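Local structure of uncharacterized tRNA/rRNA methyltransferase HI_0380 (Haemophilus influenzae, 3ILK) at residues A27-G32 and A53-I58. The protein is uncharacterized but belongs to the TrmH family of SPOUT RNA methyltransferases and probably transfers methyl groups from S-adenosyl-L-methionine to RNA. Residues are numbered along the deposited sequence; the frame is centred on the assembly and turned at random.
Sequences AMKTMG and AGAENI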
loop_
_atom_site.group_PDB
_atom_site.type_symbol
_atom_site.label_atom_id
_atom_site.label_comp_id
_atom_site.label_asym_id
_atom_site.label_seq_id
_atom_site.Cartn_x
_atom_site.Cartn_y
_atom_site.Cartn_z
ATOM N N ALA A 27 7.469 -1.848 17.532
ATOM C CA ALA A 27 6.405 -2.066 16.507
ATOM C C ALA A 27 5.091 -1.335 16.849
ATOM O O ALA A 27 4.549 -0.586 16.025
ATOM C CB ALA A 27 6.127 -3.587 16.258
HETATM N N MSE A 28 4.644 -1.492 18.075
HETATM C CA MSE A 28 3.491 -0.752 18.580
HETATM C C MSE A 28 3.598 0.781 18.415
HETATM O O MSE A 28 2.610 1.447 17.969
HETATM C CB MSE A 28 3.285 -1.040 20.073
HETATM C CG MSE A 28 2.938 -2.484 20.399
HETATM SE SE MSE A 28 2.882 -2.890 22.291
HETATM C CE MSE A 28 1.628 -1.630 23.004
ATOM N N LYS A 29 4.711 1.349 18.875
ATOM C CA LYS A 29 4.884 2.784 18.821
ATOM C C LYS A 29 4.903 3.317 17.381
ATOM O O LYS A 29 4.409 4.413 17.142
ATOM C CB LYS A 29 6.140 3.244 19.592
ATOM C CG LYS A 29 6.203 4.779 19.826
ATOM C CD LYS A 29 7.346 5.146 20.708
ATOM C CE LYS A 29 7.358 6.642 21.040
ATOM N NZ LYS A 29 8.428 6.922 22.002
ATOM N N THR A 30 5.457 2.563 16.431
ATOM C CA THR A 30 5.482 3.029 15.045
ATOM C C THR A 30 4.048 3.205 14.558
ATOM O O THR A 30 3.832 3.902 13.600
ATOM C CB THR A 30 6.203 2.045 14.050
ATOM O OG1 THR A 30 5.517 0.785 14.015
ATOM C CG2 THR A 30 7.624 1.802 14.440
HETATM N N MSE A 31 3.078 2.546 15.206
HETATM C CA MSE A 31 1.685 2.584 14.726
HETATM C C MSE A 31 0.756 3.331 15.664
HETATM O O MSE A 31 -0.430 3.500 15.367
HETATM C CB MSE A 31 1.138 1.176 14.431
HETATM C CG MSE A 31 1.869 0.477 13.308
HETATM SE SE MSE A 31 1.687 1.358 11.580
HETATM C CE MSE A 31 3.529 1.355 10.984
ATOM N N GLY A 32 1.273 3.829 16.775
ATOM C CA GLY A 32 0.417 4.636 17.661
ATOM C C GLY A 32 -0.201 3.867 18.838
ATOM O O GLY A 32 -1.030 4.438 19.566
ATOM N N ALA A 53 14.261 0.941 21.167
ATOM C CA ALA A 53 14.757 1.948 20.233
ATOM C C ALA A 53 14.031 3.312 20.294
ATOM O O ALA A 53 13.697 3.875 19.266
ATOM C CB ALA A 53 14.766 1.374 18.773
ATOM N N GLY A 54 13.787 3.819 21.493
ATOM C CA GLY A 54 13.019 5.039 21.684
ATOM C C GLY A 54 11.579 4.763 22.123
ATOM O O GLY A 54 10.802 5.707 22.395
ATOM N N ALA A 55 11.203 3.490 22.189
ATOM C CA ALA A 55 9.898 3.139 22.708
ATOM C C ALA A 55 9.979 2.687 24.172
ATOM O O ALA A 55 9.182 1.847 24.635
ATOM C CB ALA A 55 9.258 2.067 21.841
ATOM N N GLU A 56 10.922 3.235 24.924
ATOM C CA GLU A 56 11.085 2.836 26.318
ATOM C C GLU A 56 9.836 3.099 27.160
ATOM O O GLU A 56 9.544 2.341 28.089
ATOM C CB GLU A 56 12.274 3.534 26.973
ATOM C CG GLU A 56 13.649 3.087 26.475
ATOM C CD GLU A 56 14.073 3.786 25.184
ATOM O OE1 GLU A 56 13.250 4.511 24.586
ATOM O OE2 GLU A 56 15.244 3.619 24.766
ATOM N N ASN A 57 9.128 4.184 26.855
ATOM C CA ASN A 57 7.963 4.565 27.639
ATOM C C ASN A 57 6.971 3.405 27.709
ATOM O O ASN A 57 6.382 3.109 28.790
ATOM C CB ASN A 57 7.296 5.826 27.063
ATOM C CG ASN A 57 6.789 5.629 25.607
ATOM O OD1 ASN A 57 7.563 5.309 24.670
ATOM N ND2 ASN A 57 5.483 5.819 25.418
ATOM N N ILE A 58 6.806 2.735 26.563
ATOM C CA ILE A 58 5.858 1.603 26.444
ATOM C C ILE A 58 6.294 0.440 27.342
ATOM O O ILE A 58 5.480 -0.101 28.065
ATOM C CB ILE A 58 5.616 1.217 24.949
ATOM C CG1 ILE A 58 4.963 2.402 24.200
ATOM C CG2 ILE A 58 4.848 -0.115 24.837
ATOM C CD1 ILE A 58 4.855 2.277 22.643
#
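K29, near the C-terminal end of helix 18-31, carries a mixed polar and apolar contact that joins the last turns of that helix to the turn leading into helix 56-61 and to the first turn of helix 56-61. Both segments lie in the part of the chain that matches the SpoU methylase family, away from the predicted S-adenosyl-L-methionine site. Strand 35-39 runs between them in sequence, and its L36 touches both M28 and I58.

In K29, chi1 (-167°) sets CG anti to the backbone N, and the rest of the chain is extended toward the 53-58 segment. There K29 NZ donates to G54 O at 2.7 Å, with a C=O...N angle of 149°. A longer bond, 3.2 Å, runs from K29 NZ to N57 OD1, and here the donor sits 43° out of the amide carbonyl plane. G54 has positive phi and precedes A55, the N-cap residue of helix 56-61.

The aliphatic part of K29 is packed as well. Its CD lies 3.8 Å from A55 CB. The tip of I58 presses on the base of the same chain, with CD1 a tight 3.4 Å from K29 CB. The other branch of I58 faces M28, a selenomethionine, whose CE is 4.0 Å from I58 CG2. A27, M28 and M31 also touch helix 145-169. Y140 of the second subunit packs on K29 and its OH hydrogen-bonds to A53 O, so the contact borders the dimer interface.

Two neutral oxygens hold the ammonium group. Within the two segments, E56 OE1 stays 6.0 Å from K29 NZ, too far for a salt bridge.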